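Local coordinates for type IV pilin protein (Neisseria meningitidis, PDB 5V0M) that is a non-core minor pilin, PilV, of meningococcal type IV pili, probably incorporated into the pilus fibre and linked to cell adhesion, at residues Arg5-Leu9 and Gln92-Phe97; Thr15-Asn19 and Leu41-Lys45; Asn44-Asn48 and Thr69-Glu73; His58-Asp64 and Cys75-Asp81. Residue numbers count along the deposited sequence, not the author numbering.

Interaction 1 of 4, residues Arg5-Leu9 and Gln92-Phe97; sequences RRVRL and QSCPGF
Residues 5-9 form slightly more than one turn of the N-terminal helix, with the Leu9 N to Arg5 O hydrogen bond at 2.9 Å, while residues 92-97 run as an irregular chain that closes in a type II beta turn from Cys94 to Phe97 (Phe97 N to Cys94 O, 2.9 Å). Gly96 occupies the third turn position at phi/psi 96/-15, where a CB would jam against the preceding carbonyl. The backbones come nearest at Arg6 and Pro95, 5.7 Å between CA atoms. Arg5 (m, t, p) sends its guanidinium across to the carbonyl of Ser93, which accepts from Arg5 NH2 at 2.8 Å and from Arg5 NH1 at 3.1 Å; Pro95 CD lies over one face of this group and Gln92 CD over the other. One turn along the helix, Leu9 CD1 packs 3.4 Å from Pro95 CD, and Leu9 CB lies 3.9 Å from Phe97 CE2. A water bridges the carbonyls, donating to Arg6 O (2.9 Å) and Pro95 O (2.7 Å). Arg5 NH2 also forms a salt bridge with Glu73. The C-terminal tail is thus fastened to the helix beside the Cys75-Cys94 disulfide, which probably corresponds to the one delimiting the D-region in type IV pilins.

Interaction 2 of 4, residues Thr15-Asn19 and Leu41-Lys45; sequences TLLHN and LKQNK
This is a polar contact, made by side chains with backbone and with each other, between the middle of helix 3-30 and the extended loop that leads from that helix towards strand 47-54. Residues 15-19 are regular helix (Asn19 N to Thr15 O, 3.1 Å); residues 41-45 are largely extended, with phi/psi near -71/136 at Leu41 and -131/147 at Asn44. The CA atoms are nearest at Asn19-Leu41 (6.3 Å) and Thr15-Asn44 (6.7 Å), so the loop passes residues one helical turn apart. Asn19 (chi1 m) binds both polar backbone groups of Lys42: Lys42 N donates to Asn19 OD1 at 2.8 Å, and Asn19 ND2 donates to Lys42 O at 2.9 Å. In the pilin fold this loop belongs to the alpha-beta connection between the N-terminal helix and the sheet, here held along the helix by the amide of a buried asparagine. One turn earlier, Asn44 (chi1 t) donates from ND2 to Thr15 OG1 at 3.0 Å, while its OD1 accepts from Tyr46 N. Between these polar links, Thr15 CG2 sits 3.5 Å from Lys42 O.

Interaction 3 of 4, residues Asn44-Asn48 and Thr69-Glu73; sequences NKYFN and TNDGE
An Asx turn at the entrance to the first strand of the pilin sheet meets the long connection between strands 59-65 and 76-80. In the turn, Asn44 OD1 accepts from Tyr46 N at 2.8 Å; the chain then becomes extended at Phe47. On the other segment, residues 70-73 make a type II beta turn (Glu73 N to Asn70 O, 3.1 Å), with Gly72 at phi/psi 96/-28, where a CB would strike the preceding carbonyl. The closest CA pair is Tyr46-Asn70, 5.4 Å. Two side chains of the connection donate to successive carbonyls of the other segment: Thr69 (chi1 p) from OG1 to Lys45 O at 2.8 Å, and Asn70 (chi1 t) from ND2 to Tyr46 O at 3.2 Å. Asn70 OD1 is bound by Arg8, whose guanidinium also makes a cation-pi contact with Tyr46, so the helix joins the same cluster. Phe47 (chi1 m) brings CZ to 4.0 Å from Glu73 CG, while Asn70 ND2 lies over a face of the Phe47 ring, 3.6 Å from CE2.

Interaction 4 of 4, residues His58-Asp64 and Cys75-Asp81; sequences HFTLQAD and CVVTLND
Asp81, Leu79 and Phe59 have the most surface buried where strands 59-64 and 76-80 pair as antiparallel neighbours, their axes 4.5 Å apart at closest approach and 160° between directions. Asp81 (chi1 p) closes one end of the ladder: its OD2 accepts from His58 ND1 at 2.8 Å in a His-carboxylate hydrogen bond, its OD1 accepts from Phe59 N at 3.0 Å, and Asp81 N donates to Phe59 O at 3.1 Å. Phe59, with chi1 p, offers a ring face to Asp81 CB, a CH-pi contact with 3.7 Å from CB to the centroid. Leu79 forms a hydrogen-bonded pair with Leu61 (Leu61 N to Leu79 O 2.8 Å, Leu79 N to Leu61 O 3.0 Å), and the next such pair is Ala63-Val77 (Ala63 N to Val77 O 2.7 Å, Val77 N to Ala63 O 3.0 Å). Thr60-Asn80 and Gln62-Thr78 are non-hydrogen-bonded pairs, with CA atoms 4.2 and 4.5 Å apart. On their face a water joins Thr60 OG1 (2.9 Å) and Asn80 ND2 (3.0 Å), while Asn80 OD1 accepts from Thr84 N; Gln62 CG packs 3.5 Å from Val76 CG1. These are the two central strands of the four-stranded pilin sheet, flanked by strands 47-54 and 85-88; the face of Leu61, Ala63, Val77 and Leu79 is turned to helix 3-30, where Val77 meets Leu16 and Ala63 meets Val12.

Overall arrangement
From the N terminus, helix 3-30 first supplies residues 5-9, whose partner is the C-terminal tail; interaction 1 therefore closes a loop that encloses the other three. Further along the helix, interaction 2 closes the shorter loop back from residues 41-45. Interaction 3 begins where interaction 2 ends, sharing Asn44 and Lys45, and crosses interaction 4, since residues 58-64 come before residues 69-73 and residues 75-81 after them. Helix and sheet meet where Leu16 packs on Val77, between interactions 2 and 4. The Cys75-Cys94 disulfide ties interaction 4 to interaction 1, and the Arg5-Glu73 salt bridge joins interaction 1 to interaction 3.

Interaction 1 of 4, residues Arg5-Leu9 and Gln92-Phe97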
loop_
_atom_site.group_PDB
_atom_site.type_symbol
_atom_site.label_atom_id
_atom_site.label_comp_id
_atom_site.label_asym_id
_atom_site.label_seq_id
_atom_site.Cartn_x
_atom_site.Cartn_y
_atom_site.Cartn_z
ATOM N N ARG A 5 -14.684 7.260 2.928
ATOM C CA ARG A 5 -13.320 7.035 3.408
ATOM C C ARG A 5 -13.175 5.637 3.989
ATOM O O ARG A 5 -12.163 4.962 3.755
ATOM C CB ARG A 5 -12.865 8.077 4.440
ATOM C CG ARG A 5 -12.780 9.511 3.930
ATOM C CD ARG A 5 -12.186 10.430 4.968
ATOM N NE ARG A 5 -10.794 10.059 5.229
ATOM C CZ ARG A 5 -10.267 9.933 6.438
ATOM N NH1 ARG A 5 -10.981 10.145 7.515
ATOM N NH2 ARG A 5 -9.010 9.601 6.586
ATOM N N ARG A 6 -14.164 5.176 4.745
ATOM C CA ARG A 6 -14.080 3.827 5.282
ATOM C C ARG A 6 -13.964 2.816 4.162
ATOM O O ARG A 6 -13.104 1.932 4.216
ATOM C CB ARG A 6 -15.283 3.501 6.149
ATOM C CG ARG A 6 -15.358 4.330 7.412
ATOM C CD ARG A 6 -16.464 3.849 8.373
ATOM N NE ARG A 6 -17.840 4.080 7.931
ATOM C CZ ARG A 6 -18.497 5.225 8.105
ATOM N NH1 ARG A 6 -17.917 6.238 8.729
ATOM N NH2 ARG A 6 -19.754 5.355 7.693
ATOM N N VAL A 7 -14.800 2.928 3.123
ATOM C CA VAL A 7 -14.738 1.981 2.006
ATOM C C VAL A 7 -13.380 2.041 1.315
ATOM O O VAL A 7 -12.739 1.011 1.068
ATOM C CB VAL A 7 -15.883 2.241 1.007
ATOM C CG1 VAL A 7 -15.704 1.415 -0.248
ATOM C CG2 VAL A 7 -17.230 1.969 1.648
ATOM N N ARG A 8 -12.931 3.251 0.982
ATOM C CA ARG A 8 -11.722 3.377 0.178
ATOM C C ARG A 8 -10.505 2.897 0.953
ATOM O O ARG A 8 -9.614 2.255 0.375
ATOM C CB ARG A 8 -11.577 4.815 -0.305
ATOM C CG ARG A 8 -12.650 5.177 -1.312
ATOM C CD ARG A 8 -12.588 6.645 -1.649
ATOM N NE ARG A 8 -13.657 6.994 -2.583
ATOM C CZ ARG A 8 -13.833 8.189 -3.117
ATOM N NH1 ARG A 8 -13.004 9.176 -2.840
ATOM N NH2 ARG A 8 -14.825 8.386 -3.973
ATOM N N LEU A 9 -10.439 3.189 2.248
ATOM C CA LEU A 9 -9.321 2.703 3.051
ATOM C C LEU A 9 -9.364 1.201 3.224
ATOM O O LEU A 9 -8.302 0.559 3.235
ATOM C CB LEU A 9 -9.262 3.424 4.389
ATOM C CG LEU A 9 -8.754 4.862 4.319
ATOM C CD1 LEU A 9 -9.164 5.661 5.534
ATOM C CD2 LEU A 9 -7.245 4.870 4.107
ATOM N N GLN A 92 -6.044 13.890 10.742
ATOM C CA GLN A 92 -7.149 13.123 10.183
ATOM C C GLN A 92 -6.965 11.675 10.606
ATOM O O GLN A 92 -5.929 11.063 10.312
ATOM C CB GLN A 92 -7.123 13.216 8.675
ATOM C CG GLN A 92 -8.347 12.638 8.023
ATOM C CD GLN A 92 -8.287 12.790 6.510
ATOM O OE1 GLN A 92 -7.238 12.607 5.891
ATOM N NE2 GLN A 92 -9.403 13.178 5.910
ATOM N N SER A 93 -7.955 11.102 11.271
ATOM C CA SER A 93 -7.907 9.696 11.611
ATOM C C SER A 93 -8.069 8.853 10.358
ATOM O O SER A 93 -8.672 9.284 9.370
ATOM C CB SER A 93 -9.048 9.345 12.561
ATOM O OG SER A 93 -8.867 9.970 13.818
ATOM N N CYS A 94 -7.588 7.620 10.415
ATOM C CA CYS A 94 -7.604 6.728 9.264
ATOM C C CYS A 94 -8.491 5.544 9.613
ATOM O O CYS A 94 -8.016 4.542 10.171
ATOM C CB CYS A 94 -6.188 6.270 8.910
ATOM S SG CYS A 94 -5.040 7.621 8.608
ATOM N N PRO A 95 -9.782 5.609 9.306
ATOM C CA PRO A 95 -10.689 4.549 9.751
ATOM C C PRO A 95 -10.326 3.198 9.150
ATOM O O PRO A 95 -10.051 3.079 7.953
ATOM C CB PRO A 95 -12.070 5.043 9.285
ATOM C CG PRO A 95 -11.808 5.999 8.224
ATOM C CD PRO A 95 -10.479 6.651 8.542
ATOM N N GLY A 96 -10.328 2.173 10.002
ATOM C CA GLY A 96 -9.875 0.853 9.658
ATOM C C GLY A 96 -8.441 0.590 10.056
ATOM O O GLY A 96 -8.014 -0.564 10.068
ATOM N N PHE A 97 -7.694 1.650 10.363
ATOM C CA PHE A 97 -6.301 1.572 10.765
ATOM C C PHE A 97 -6.052 2.243 12.106
ATOM O O PHE A 97 -4.889 2.460 12.470
ATOM C CB PHE A 97 -5.405 2.202 9.683
ATOM C CG PHE A 97 -5.474 1.491 8.345
ATOM C CD1 PHE A 97 -4.702 0.379 8.057
ATOM C CD2 PHE A 97 -6.347 1.955 7.378
ATOM C CE1 PHE A 97 -4.802 -0.247 6.816
ATOM C CE2 PHE A 97 -6.436 1.339 6.141
ATOM C CZ PHE A 97 -5.670 0.235 5.867
HETATM O O HOH W 1 -11.629 1.339 6.582
#

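Interaction 2 of 4, residues Thr15-Asn19 and Leu41-Lys45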
loop_
_atom_site.group_PDB
_atom_site.type_symbol
_atom_site.label_atom_id
_atom_site.label_comp_id
_atom_site.label_asym_id
_atom_site.label_seq_id
_atom_site.Cartn_x
_atom_site.Cartn_y
_atom_site.Cartn_z
ATOM N N THR A 15 -5.672 -3.927 -1.866
ATOM C CA THR A 15 -4.698 -3.696 -2.936
ATOM C C THR A 15 -3.278 -3.941 -2.434
ATOM O O THR A 15 -2.458 -4.564 -3.117
ATOM C CB THR A 15 -4.819 -2.249 -3.430
ATOM O OG1 THR A 15 -6.145 -1.982 -3.898
ATOM C CG2 THR A 15 -3.845 -1.995 -4.555
ATOM N N LEU A 16 -2.960 -3.415 -1.258
ATOM C CA LEU A 16 -1.622 -3.611 -0.704
ATOM C C LEU A 16 -1.365 -5.088 -0.422
ATOM O O LEU A 16 -0.291 -5.612 -0.749
ATOM C CB LEU A 16 -1.410 -2.784 0.559
ATOM C CG LEU A 16 -1.349 -1.284 0.311
ATOM C CD1 LEU A 16 -1.542 -0.511 1.611
ATOM C CD2 LEU A 16 -0.054 -0.905 -0.318
ATOM N N LEU A 17 -2.338 -5.786 0.184
ATOM C CA LEU A 17 -2.124 -7.193 0.506
ATOM C C LEU A 17 -1.884 -7.998 -0.762
ATOM O O LEU A 17 -1.018 -8.884 -0.785
ATOM C CB LEU A 17 -3.308 -7.750 1.304
ATOM C CG LEU A 17 -3.402 -7.161 2.709
ATOM C CD1 LEU A 17 -4.778 -7.476 3.331
ATOM C CD2 LEU A 17 -2.284 -7.657 3.622
ATOM N N HIS A 18 -2.622 -7.706 -1.840
ATOM C CA HIS A 18 -2.408 -8.421 -3.096
ATOM C C HIS A 18 -0.999 -8.181 -3.631
ATOM O O HIS A 18 -0.321 -9.115 -4.090
ATOM C CB HIS A 18 -3.445 -8.002 -4.125
ATOM C CG HIS A 18 -4.809 -8.553 -3.861
ATOM N ND1 HIS A 18 -5.039 -9.568 -2.955
ATOM C CD2 HIS A 18 -6.016 -8.235 -4.383
ATOM C CE1 HIS A 18 -6.331 -9.848 -2.930
ATOM N NE2 HIS A 18 -6.944 -9.057 -3.791
ATOM N N ASN A 19 -0.538 -6.927 -3.592
ATOM C CA ASN A 19 0.821 -6.628 -4.027
ATOM C C ASN A 19 1.829 -7.379 -3.170
ATOM O O ASN A 19 2.812 -7.925 -3.686
ATOM C CB ASN A 19 1.093 -5.119 -3.996
ATOM C CG ASN A 19 0.584 -4.413 -5.229
ATOM O OD1 ASN A 19 0.969 -4.729 -6.349
ATOM N ND2 ASN A 19 -0.309 -3.448 -5.034
ATOM N N LEU A 41 3.413 -3.190 -10.114
ATOM C CA LEU A 41 2.562 -3.045 -8.943
ATOM C C LEU A 41 1.130 -2.737 -9.354
ATOM O O LEU A 41 0.882 -1.901 -10.233
ATOM C CB LEU A 41 3.069 -1.890 -8.099
ATOM C CG LEU A 41 4.425 -2.108 -7.440
ATOM C CD1 LEU A 41 4.899 -0.818 -6.802
ATOM C CD2 LEU A 41 4.378 -3.224 -6.400
ATOM N N LYS A 42 0.182 -3.413 -8.706
ATOM C CA LYS A 42 -1.231 -3.169 -8.943
ATOM C C LYS A 42 -1.680 -1.911 -8.210
ATOM O O LYS A 42 -1.352 -1.691 -7.037
ATOM C CB LYS A 42 -2.060 -4.359 -8.461
ATOM C CG LYS A 42 -1.641 -5.705 -9.044
ATOM C CD LYS A 42 -1.896 -5.797 -10.544
ATOM C CE LYS A 42 -1.612 -7.209 -11.069
ATOM N NZ LYS A 42 -2.026 -7.389 -12.487
ATOM N N GLN A 43 -2.442 -1.091 -8.915
ATOM C CA GLN A 43 -2.877 0.202 -8.432
ATOM C C GLN A 43 -4.327 0.167 -7.988
ATOM O O GLN A 43 -5.063 -0.811 -8.144
ATOM C CB GLN A 43 -2.701 1.238 -9.535
ATOM C CG GLN A 43 -1.281 1.373 -9.998
ATOM C CD GLN A 43 -0.385 1.876 -8.901
ATOM O OE1 GLN A 43 -0.731 2.802 -8.166
ATOM N NE2 GLN A 43 0.767 1.267 -8.777
ATOM N N ASN A 44 -4.732 1.299 -7.455
ATOM C CA ASN A 44 -6.055 1.545 -6.953
ATOM C C ASN A 44 -6.542 2.869 -7.544
ATOM O O ASN A 44 -5.741 3.772 -7.761
ATOM C CB ASN A 44 -5.788 1.629 -5.470
ATOM C CG ASN A 44 -6.991 1.791 -4.688
ATOM O OD1 ASN A 44 -7.570 2.851 -4.684
ATOM N ND2 ASN A 44 -7.330 0.779 -3.915
ATOM N N LYS A 45 -7.855 2.996 -7.801
ATOM C CA LYS A 45 -8.409 4.226 -8.349
ATOM C C LYS A 45 -8.128 5.431 -7.453
ATOM O O LYS A 45 -8.043 6.560 -7.933
ATOM C CB LYS A 45 -9.935 4.031 -8.481
ATOM C CG LYS A 45 -10.670 4.928 -9.409
ATOM C CD LYS A 45 -12.005 4.279 -9.906
ATOM C CE LYS A 45 -12.932 3.795 -8.805
ATOM N NZ LYS A 45 -14.345 3.683 -9.301
#

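Interaction 3 of 4, residues Asn44-Asn48 and Thr69-Glu73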
loop_
_atom_site.group_PDB
_atom_site.type_symbol
_atom_site.label_atom_id
_atom_site.label_comp_id
_atom_site.label_asym_id
_atom_site.label_seq_id
_atom_site.Cartn_x
_atom_site.Cartn_y
_atom_site.Cartn_z
ATOM N N ASN A 44 -4.732 1.299 -7.455
ATOM C CA ASN A 44 -6.055 1.545 -6.953
ATOM C C ASN A 44 -6.542 2.869 -7.544
ATOM O O ASN A 44 -5.741 3.772 -7.761
ATOM C CB ASN A 44 -5.788 1.629 -5.470
ATOM C CG ASN A 44 -6.991 1.791 -4.688
ATOM O OD1 ASN A 44 -7.570 2.851 -4.684
ATOM N ND2 ASN A 44 -7.330 0.779 -3.915
ATOM N N LYS A 45 -7.855 2.996 -7.801
ATOM C CA LYS A 45 -8.409 4.226 -8.349
ATOM C C LYS A 45 -8.128 5.431 -7.453
ATOM O O LYS A 45 -8.043 6.560 -7.933
ATOM C CB LYS A 45 -9.935 4.031 -8.481
ATOM C CG LYS A 45 -10.670 4.928 -9.409
ATOM C CD LYS A 45 -12.005 4.279 -9.906
ATOM C CE LYS A 45 -12.932 3.795 -8.805
ATOM N NZ LYS A 45 -14.345 3.683 -9.301
ATOM N N TYR A 46 -8.012 5.207 -6.147
ATOM C CA TYR A 46 -8.010 6.246 -5.127
ATOM C C TYR A 46 -6.666 6.448 -4.451
ATOM O O TYR A 46 -6.526 7.410 -3.676
ATOM C CB TYR A 46 -9.058 5.880 -4.064
ATOM C CG TYR A 46 -10.446 5.837 -4.657
ATOM C CD1 TYR A 46 -11.016 6.976 -5.221
ATOM C CD2 TYR A 46 -11.170 4.659 -4.676
ATOM C CE1 TYR A 46 -12.281 6.944 -5.761
ATOM C CE2 TYR A 46 -12.458 4.624 -5.226
ATOM C CZ TYR A 46 -12.975 5.758 -5.780
ATOM O OH TYR A 46 -14.267 5.728 -6.303
ATOM N N PHE A 47 -5.690 5.566 -4.704
ATOM C CA PHE A 47 -4.375 5.610 -4.083
ATOM C C PHE A 47 -3.342 5.126 -5.088
ATOM O O PHE A 47 -3.543 4.103 -5.759
ATOM C CB PHE A 47 -4.264 4.684 -2.861
ATOM C CG PHE A 47 -5.112 5.083 -1.689
ATOM C CD1 PHE A 47 -4.571 5.791 -0.617
ATOM C CD2 PHE A 47 -6.435 4.719 -1.647
ATOM C CE1 PHE A 47 -5.359 6.150 0.470
ATOM C CE2 PHE A 47 -7.214 5.088 -0.572
ATOM C CZ PHE A 47 -6.675 5.810 0.485
ATOM N N ASN A 48 -2.221 5.845 -5.136
ATOM C CA ASN A 48 -1.063 5.468 -5.941
ATOM C C ASN A 48 -0.155 4.573 -5.103
ATOM O O ASN A 48 0.244 4.956 -3.996
ATOM C CB ASN A 48 -0.330 6.745 -6.343
ATOM C CG ASN A 48 -1.118 7.600 -7.286
ATOM O OD1 ASN A 48 -1.836 7.090 -8.144
ATOM N ND2 ASN A 48 -0.990 8.913 -7.139
ATOM N N THR A 69 -9.026 11.793 -7.614
ATOM C CA THR A 69 -10.230 11.036 -7.299
ATOM C C THR A 69 -10.532 10.997 -5.809
ATOM O O THR A 69 -11.638 10.589 -5.421
ATOM C CB THR A 69 -10.037 9.591 -7.736
ATOM O OG1 THR A 69 -8.884 9.094 -7.062
ATOM C CG2 THR A 69 -9.887 9.437 -9.247
ATOM N N ASN A 70 -9.564 11.340 -4.967
ATOM C CA ASN A 70 -9.652 11.143 -3.530
ATOM C C ASN A 70 -9.189 12.385 -2.792
ATOM O O ASN A 70 -8.560 12.300 -1.746
ATOM C CB ASN A 70 -8.824 9.930 -3.138
ATOM C CG ASN A 70 -9.313 9.251 -1.873
ATOM O OD1 ASN A 70 -10.397 9.519 -1.367
ATOM N ND2 ASN A 70 -8.496 8.352 -1.360
ATOM N N ASP A 71 -9.550 13.562 -3.287
ATOM C CA ASP A 71 -9.066 14.798 -2.685
ATOM C C ASP A 71 -9.655 14.929 -1.289
ATOM O O ASP A 71 -10.798 14.551 -1.033
ATOM C CB ASP A 71 -9.464 16.009 -3.539
ATOM C CG ASP A 71 -8.587 17.231 -3.285
ATOM O OD1 ASP A 71 -9.026 18.334 -3.664
ATOM O OD2 ASP A 71 -7.470 17.107 -2.733
ATOM N N GLY A 72 -8.863 15.434 -0.366
ATOM C CA GLY A 72 -9.262 15.455 1.017
ATOM C C GLY A 72 -8.731 14.289 1.841
ATOM O O GLY A 72 -8.548 14.448 3.053
ATOM N N GLU A 73 -8.484 13.121 1.225
ATOM C CA GLU A 73 -7.842 12.021 1.950
ATOM C C GLU A 73 -6.376 12.346 2.146
ATOM O O GLU A 73 -5.673 12.663 1.185
ATOM C CB GLU A 73 -7.940 10.713 1.166
ATOM C CG GLU A 73 -7.325 9.516 1.880
ATOM C CD GLU A 73 -7.991 9.250 3.204
ATOM O OE1 GLU A 73 -9.161 8.798 3.232
ATOM O OE2 GLU A 73 -7.368 9.555 4.242
#

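Interaction 4 of 4, residues His58-Asp64 and Cys75-Asp81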
loop_
_atom_site.group_PDB
_atom_site.type_symbol
_atom_site.label_atom_id
_atom_site.label_comp_id
_atom_site.label_asym_id
_atom_site.label_seq_id
_atom_site.Cartn_x
_atom_site.Cartn_y
_atom_site.Cartn_z
ATOM N N HIS A 58 13.727 -7.483 2.162
ATOM C CA HIS A 58 12.604 -6.768 2.751
ATOM C C HIS A 58 12.058 -5.740 1.765
ATOM O O HIS A 58 12.750 -5.283 0.850
ATOM C CB HIS A 58 13.036 -6.059 4.029
ATOM C CG HIS A 58 13.454 -6.986 5.128
ATOM N ND1 HIS A 58 12.609 -7.933 5.663
ATOM C CD2 HIS A 58 14.631 -7.113 5.785
ATOM C CE1 HIS A 58 13.250 -8.604 6.606
ATOM N NE2 HIS A 58 14.475 -8.121 6.703
ATOM N N PHE A 59 10.800 -5.356 1.980
ATOM C CA PHE A 59 10.215 -4.267 1.213
ATOM C C PHE A 59 9.161 -3.551 2.044
ATOM O O PHE A 59 8.635 -4.085 3.017
ATOM C CB PHE A 59 9.582 -4.743 -0.096
ATOM C CG PHE A 59 8.401 -5.633 0.105
ATOM C CD1 PHE A 59 8.525 -7.006 -0.007
ATOM C CD2 PHE A 59 7.149 -5.115 0.434
ATOM C CE1 PHE A 59 7.433 -7.837 0.183
ATOM C CE2 PHE A 59 6.061 -5.957 0.634
ATOM C CZ PHE A 59 6.206 -7.312 0.502
ATOM N N THR A 60 8.862 -2.324 1.636
ATOM C CA THR A 60 7.711 -1.581 2.144
ATOM C C THR A 60 6.954 -1.028 0.952
ATOM O O THR A 60 7.538 -0.329 0.104
ATOM C CB THR A 60 8.116 -0.447 3.079
ATOM O OG1 THR A 60 8.822 -0.980 4.201
ATOM C CG2 THR A 60 6.885 0.287 3.594
ATOM N N LEU A 61 5.676 -1.366 0.883
ATOM C CA LEU A 61 4.734 -0.773 -0.046
ATOM C C LEU A 61 4.108 0.447 0.586
ATOM O O LEU A 61 3.826 0.463 1.788
ATOM C CB LEU A 61 3.629 -1.779 -0.327
ATOM C CG LEU A 61 4.062 -2.959 -1.176
ATOM C CD1 LEU A 61 3.197 -4.188 -0.945
ATOM C CD2 LEU A 61 4.044 -2.535 -2.635
ATOM N N GLN A 62 3.842 1.463 -0.229
ATOM C CA GLN A 62 3.182 2.674 0.241
ATOM C C GLN A 62 2.064 3.084 -0.695
ATOM O O GLN A 62 2.250 3.133 -1.916
ATOM C CB GLN A 62 4.195 3.814 0.345
ATOM C CG GLN A 62 3.644 5.142 0.873
ATOM C CD GLN A 62 4.751 6.119 1.218
ATOM O OE1 GLN A 62 5.607 5.845 2.070
ATOM N NE2 GLN A 62 4.762 7.251 0.543
ATOM N N ALA A 63 0.906 3.409 -0.120
ATOM C CA ALA A 63 -0.267 3.908 -0.836
ATOM C C ALA A 63 -0.464 5.365 -0.449
ATOM O O ALA A 63 -0.779 5.669 0.711
ATOM C CB ALA A 63 -1.500 3.088 -0.473
ATOM N N ASP A 64 -0.263 6.283 -1.424
ATOM C CA ASP A 64 -0.484 7.702 -1.233
ATOM C C ASP A 64 -1.805 8.083 -1.881
ATOM O O ASP A 64 -2.071 7.658 -3.016
ATOM C CB ASP A 64 0.635 8.514 -1.893
ATOM C CG ASP A 64 1.942 8.471 -1.103
ATOM O OD1 ASP A 64 2.067 9.285 -0.158
ATOM O OD2 ASP A 64 2.803 7.626 -1.405
ATOM N N CYS A 75 -4.553 10.113 4.466
ATOM C CA CYS A 75 -3.935 8.935 5.051
ATOM C C CYS A 75 -3.041 8.232 4.053
ATOM O O CYS A 75 -3.460 7.876 2.943
ATOM C CB CYS A 75 -4.987 7.973 5.578
ATOM S SG CYS A 75 -5.834 8.648 7.043
ATOM N N VAL A 76 -1.809 8.000 4.471
ATOM C CA VAL A 76 -0.850 7.205 3.720
ATOM C C VAL A 76 -0.757 5.853 4.393
ATOM O O VAL A 76 -0.529 5.774 5.608
ATOM C CB VAL A 76 0.516 7.898 3.705
ATOM C CG1 VAL A 76 1.557 7.037 3.025
ATOM C CG2 VAL A 76 0.415 9.246 3.003
ATOM N N VAL A 77 -0.895 4.785 3.622
ATOM C CA VAL A 77 -0.956 3.437 4.163
ATOM C C VAL A 77 0.292 2.695 3.719
ATOM O O VAL A 77 0.669 2.754 2.540
ATOM C CB VAL A 77 -2.231 2.715 3.699
ATOM C CG1 VAL A 77 -2.370 1.337 4.377
ATOM C CG2 VAL A 77 -3.489 3.591 3.908
ATOM N N THR A 78 0.940 1.990 4.645
ATOM C CA THR A 78 2.150 1.218 4.342
ATOM C C THR A 78 1.971 -0.239 4.737
ATOM O O THR A 78 1.249 -0.565 5.674
ATOM C CB THR A 78 3.385 1.770 5.042
ATOM O OG1 THR A 78 3.183 1.784 6.463
ATOM C CG2 THR A 78 3.682 3.173 4.560
ATOM N N LEU A 79 2.659 -1.125 4.032
ATOM C CA LEU A 79 2.613 -2.552 4.331
ATOM C C LEU A 79 3.982 -3.115 4.008
ATOM O O LEU A 79 4.479 -2.913 2.896
ATOM C CB LEU A 79 1.581 -3.280 3.479
ATOM C CG LEU A 79 1.599 -4.804 3.552
ATOM C CD1 LEU A 79 1.268 -5.308 4.971
ATOM C CD2 LEU A 79 0.633 -5.407 2.578
ATOM N N ASN A 80 4.602 -3.803 4.955
ATOM C CA ASN A 80 5.922 -4.353 4.701
ATOM C C ASN A 80 5.854 -5.869 4.604
ATOM O O ASN A 80 4.802 -6.483 4.779
ATOM C CB ASN A 80 6.957 -3.842 5.713
ATOM C CG ASN A 80 6.704 -4.315 7.142
ATOM O OD1 ASN A 80 6.068 -5.346 7.383
ATOM N ND2 ASN A 80 7.225 -3.548 8.102
ATOM N N ASP A 81 7.000 -6.454 4.258
ATOM C CA ASP A 81 7.055 -7.887 4.000
ATOM C C ASP A 81 6.841 -8.710 5.262
ATOM O O ASP A 81 6.505 -9.894 5.157
ATOM C CB ASP A 81 8.402 -8.246 3.382
ATOM C CG ASP A 81 9.531 -7.962 4.307
ATOM O OD1 ASP A 81 9.903 -6.780 4.481
ATOM O OD2 ASP A 81 10.086 -8.946 4.861
HETATM O O HOH W 2 8.292 -0.919 7.060
#